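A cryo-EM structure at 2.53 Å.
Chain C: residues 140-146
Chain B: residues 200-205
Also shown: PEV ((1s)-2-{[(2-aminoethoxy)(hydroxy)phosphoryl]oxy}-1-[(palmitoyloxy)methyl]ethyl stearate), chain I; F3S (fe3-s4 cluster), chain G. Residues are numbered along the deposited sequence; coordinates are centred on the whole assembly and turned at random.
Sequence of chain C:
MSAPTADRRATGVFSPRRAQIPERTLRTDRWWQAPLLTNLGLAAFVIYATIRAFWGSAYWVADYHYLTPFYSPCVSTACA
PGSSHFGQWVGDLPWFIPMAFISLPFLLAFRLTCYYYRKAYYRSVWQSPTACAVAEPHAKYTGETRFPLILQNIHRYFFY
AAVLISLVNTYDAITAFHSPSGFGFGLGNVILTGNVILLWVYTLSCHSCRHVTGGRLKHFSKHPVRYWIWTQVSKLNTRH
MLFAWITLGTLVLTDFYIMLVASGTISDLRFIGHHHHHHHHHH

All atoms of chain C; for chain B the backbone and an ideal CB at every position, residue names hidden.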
# COMPACT_ATOMS: atom_id res chain seq x y z
N LYS C 140 10.58 3.40 -32.49
CA LYS C 140 11.21 2.20 -31.96
C LYS C 140 12.09 2.57 -30.78
O LYS C 140 12.57 3.70 -30.66
CB LYS C 140 12.04 1.50 -33.04
CG LYS C 140 11.22 1.02 -34.22
CD LYS C 140 10.27 -0.09 -33.81
CE LYS C 140 9.50 -0.64 -35.00
NZ LYS C 140 8.54 -1.69 -34.57
N TYR C 141 12.30 1.60 -29.89
CA TYR C 141 13.12 1.82 -28.70
C TYR C 141 13.69 0.49 -28.24
O TYR C 141 12.93 -0.45 -27.96
CB TYR C 141 12.30 2.46 -27.59
CG TYR C 141 13.00 2.52 -26.26
CD1 TYR C 141 13.92 3.52 -25.97
CD2 TYR C 141 12.74 1.58 -25.28
CE1 TYR C 141 14.56 3.57 -24.76
CE2 TYR C 141 13.37 1.62 -24.06
CZ TYR C 141 14.28 2.62 -23.81
OH TYR C 141 14.91 2.66 -22.59
N THR C 142 15.01 0.39 -28.16
CA THR C 142 15.67 -0.79 -27.64
C THR C 142 16.33 -0.57 -26.29
O THR C 142 16.67 -1.54 -25.62
CB THR C 142 16.72 -1.31 -28.64
OG1 THR C 142 17.83 -0.40 -28.69
CG2 THR C 142 16.12 -1.44 -30.02
N GLY C 143 16.50 0.68 -25.87
CA GLY C 143 17.11 0.93 -24.57
C GLY C 143 18.61 0.75 -24.63
O GLY C 143 19.27 1.29 -25.52
N GLU C 144 19.14 -0.01 -23.69
CA GLU C 144 20.57 -0.30 -23.61
C GLU C 144 20.85 -1.76 -23.95
O GLU C 144 21.68 -2.41 -23.32
CB GLU C 144 21.11 0.05 -22.23
CG GLU C 144 21.37 1.53 -22.04
CD GLU C 144 21.65 1.89 -20.59
OE1 GLU C 144 21.92 3.08 -20.32
OE2 GLU C 144 21.61 0.99 -19.74
N THR C 145 20.14 -2.29 -24.94
CA THR C 145 20.24 -3.69 -25.32
C THR C 145 21.13 -3.93 -26.54
O THR C 145 21.63 -5.05 -26.70
CB THR C 145 18.85 -4.26 -25.60
OG1 THR C 145 18.08 -3.32 -26.36
CG2 THR C 145 18.12 -4.55 -24.30
N ARG C 146 21.33 -2.93 -27.39
CA ARG C 146 22.03 -3.10 -28.65
C ARG C 146 23.47 -2.59 -28.55
O ARG C 146 23.87 -2.00 -27.54
CB ARG C 146 21.28 -2.41 -29.78
CG ARG C 146 19.84 -2.84 -29.91
CD ARG C 146 19.68 -3.93 -30.95
NE ARG C 146 18.33 -4.47 -30.96
CZ ARG C 146 17.53 -4.45 -32.01
NH1 ARG C 146 16.31 -4.97 -31.93
NH2 ARG C 146 17.94 -3.91 -33.15
N UNK B 200 15.74 -6.31 -18.58
CA UNK B 200 16.31 -5.24 -17.77
C UNK B 200 17.11 -4.26 -18.62
O UNK B 200 17.26 -3.09 -18.25
CB UNK B 200 17.20 -5.83 -16.67
N UNK B 201 17.63 -4.71 -19.77
CA UNK B 201 18.37 -3.82 -20.64
C UNK B 201 17.53 -2.75 -21.30
O UNK B 201 18.07 -1.72 -21.71
CB UNK B 201 19.08 -4.64 -21.72
N UNK B 202 16.22 -2.98 -21.42
CA UNK B 202 15.34 -1.98 -22.01
C UNK B 202 15.25 -0.73 -21.15
O UNK B 202 14.95 0.35 -21.66
CB UNK B 202 13.94 -2.57 -22.22
N UNK B 203 15.50 -1.05 -19.91
CA UNK B 203 15.44 0.08 -18.99
C UNK B 203 16.65 0.99 -19.21
O UNK B 203 17.77 0.63 -18.86
CB UNK B 203 15.39 -0.40 -17.54
N UNK B 204 16.42 2.33 -19.75
CA UNK B 204 17.29 3.46 -19.49
C UNK B 204 16.78 4.14 -18.23
O UNK B 204 15.58 4.10 -17.94
CB UNK B 204 17.33 4.43 -20.68
N UNK B 205 17.68 4.75 -17.48
CA UNK B 205 17.43 4.97 -16.06
C UNK B 205 16.91 6.38 -15.81
O UNK B 205 17.18 6.98 -14.76
CB UNK B 205 18.70 4.73 -15.25
C48 PEV I . 30.58 16.59 -17.90
C47 PEV I . 31.10 16.14 -19.26
C46 PEV I . 30.24 15.02 -19.82
C45 PEV I . 28.96 15.58 -20.44
C44 PEV I . 28.51 14.75 -21.63
C43 PEV I . 27.06 15.05 -22.00
C42 PEV I . 26.87 15.04 -23.51
C41 PEV I . 26.21 13.76 -23.97
C40 PEV I . 25.52 13.94 -25.32
C39 PEV I . 25.81 12.76 -26.23
C38 PEV I . 24.93 11.58 -25.86
C37 PEV I . 23.60 11.63 -26.59
C36 PEV I . 23.29 10.31 -27.26
C35 PEV I . 22.35 9.47 -26.41
C34 PEV I . 21.53 8.53 -27.28
C33 PEV I . 22.42 7.77 -28.25
C32 PEV I . 21.64 7.36 -29.49
C31 PEV I . 21.08 5.95 -29.33
O31 PEV I . 20.26 5.74 -28.50
O2 PEV I . 21.53 4.93 -30.16
C2 PEV I . 20.54 4.48 -31.03
C1 PEV I . 19.93 3.21 -30.46
O3P PEV I . 18.82 3.56 -29.69
P PEV I . 17.34 2.99 -30.13
O1P PEV I . 16.77 3.84 -31.23
O2P PEV I . 16.42 3.01 -28.94
O4P PEV I . 17.51 1.45 -30.69
C4 PEV I . 17.53 1.24 -32.07
C5 PEV I . 18.53 0.13 -32.37
N6 PEV I . 18.97 0.21 -33.75
C3 PEV I . 21.17 4.21 -32.40
O3 PEV I . 21.94 5.33 -32.73
C11 PEV I . 23.32 5.09 -32.73
O11 PEV I . 23.79 4.30 -33.47
C12 PEV I . 24.23 5.84 -31.75
C13 PEV I . 25.46 6.42 -32.45
C14 PEV I . 26.08 7.56 -31.65
C15 PEV I . 26.27 7.20 -30.18
C16 PEV I . 27.74 7.30 -29.76
C17 PEV I . 27.95 7.89 -28.37
C18 PEV I . 26.65 8.21 -27.63
C19 PEV I . 26.56 7.54 -26.26
C20 PEV I . 27.69 6.54 -26.00
C21 PEV I . 27.87 6.27 -24.51
C22 PEV I . 29.25 5.72 -24.18
C23 PEV I . 29.30 4.19 -24.13
C24 PEV I . 30.61 3.67 -24.71
C25 PEV I . 31.75 3.75 -23.70
C26 PEV I . 32.91 4.60 -24.22
FE1 F3S G . 10.81 3.14 -15.97
FE3 F3S G . 12.35 3.94 -13.92
FE4 F3S G . 13.50 2.50 -15.88
S1 F3S G . 10.97 5.19 -15.14
S2 F3S G . 12.32 3.09 -17.71
S3 F3S G . 11.84 1.76 -14.45
S4 F3S G . 14.49 4.14 -14.68

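Position 200 leaves chain C little to say. Its CA-to-CB bond points away, and nothing of the opposing stretch lies within 5.5 Å of the ideal CB. Many side chains would be compatible with this contact. The deposited residue is Leu200(B), with chi1 t and chi2 p, and its side chain makes no contact with the opposing stretch.

Position 201 is far more constrained. The CB vector points toward chain C, and the ideal CB would sit 2.8 Å from CG2 of Thr145(C), a clash. The backbone angles, -69/-23, suit any ordinary residue, so it is the neighbour and not the torsion that argues for having no side chain. The deposited residue is Gly201(B). Without a CB, its C comes 3.5 Å from Thr145(C) CG2, and its O accepts a hydrogen bond from Glu144(C) N at 2.8 Å. Chain C makes a matching concession: an ideal CB on Gly143(C) would lie 2.9 Å from the O of position 201 and 2.4 Å from the O of position 202, and its positive phi favours glycine as well.

At position 202 the CA-to-CB bond points away, yet the ideal CB is 4.6 Å from Tyr141(C) CE2 and 5.1 Å from Thr145(C) CG2. A long or flat side chain could turn back between these groups, and an aromatic, a leucine or a methionine would all be reasonable. The carbonyl is useful whatever the residue, because Tyr141(C) OH donates a very short hydrogen bond of 2.5 Å to the O of position 202. The deposited residue is Tyr202(B), chi1 m. Thr145(C) CG2 lies over one face of its ring, 4.2 Å from CD1, while Tyr141(C) O lies at the ring edge. Its CD2 also comes 3.5 Å from Thr142(C) O.

Position 203 points away, with nothing of the opposing stretch within 5.5 Å of its ideal CB. The visible cluster supplies the clue: iron FE4 lies on that side, calling for a ligand such as cysteine. Cys203(B) binds FE4 through SG at 2.4 Å.

Position 204 points sideways, its ideal CB 3.6 Å from Tyr141(C) OH and 4.8 Å from Glu144(C) OE1. A compact polar residue such as serine, threonine or asparagine would suit these oxygens. The deposited Asn204(B), chi1 p, places OD1 3.0 Å from Tyr141(C) OH; OD1 is hydrogen-bonded to a residue just outside the stretches.

Position 205 points its CA-to-CB bond sideways and meets nothing of the opposing stretch near its CB; chain C leaves the choice open, though the nearby cluster limits the room. It is Ile205(B), whose CA lies 3.4 Å from cluster sulfur S4.

Chain B 200-205: LGYCNI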
# COMPACT_ATOMS: atom_id res chain seq x y z
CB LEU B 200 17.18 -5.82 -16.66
CG LEU B 200 17.76 -4.86 -15.63
CD1 LEU B 200 16.67 -4.01 -15.00
CD2 LEU B 200 18.53 -5.62 -14.57
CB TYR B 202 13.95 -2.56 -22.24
CG TYR B 202 13.85 -3.40 -23.48
CD1 TYR B 202 14.01 -4.77 -23.43
CD2 TYR B 202 13.59 -2.81 -24.71
CE1 TYR B 202 13.92 -5.54 -24.57
CE2 TYR B 202 13.50 -3.57 -25.85
CZ TYR B 202 13.66 -4.93 -25.78
OH TYR B 202 13.57 -5.69 -26.92
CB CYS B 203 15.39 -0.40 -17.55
SG CYS B 203 15.31 0.92 -16.32
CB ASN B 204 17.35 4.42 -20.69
CG ASN B 204 16.07 5.21 -20.89
OD1 ASN B 204 14.99 4.81 -20.46
ND2 ASN B 204 16.19 6.34 -21.57
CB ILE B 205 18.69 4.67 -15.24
CG1 ILE B 205 19.82 5.60 -15.66
CG2 ILE B 205 19.10 3.22 -15.41
CD1 ILE B 205 20.95 5.51 -14.76
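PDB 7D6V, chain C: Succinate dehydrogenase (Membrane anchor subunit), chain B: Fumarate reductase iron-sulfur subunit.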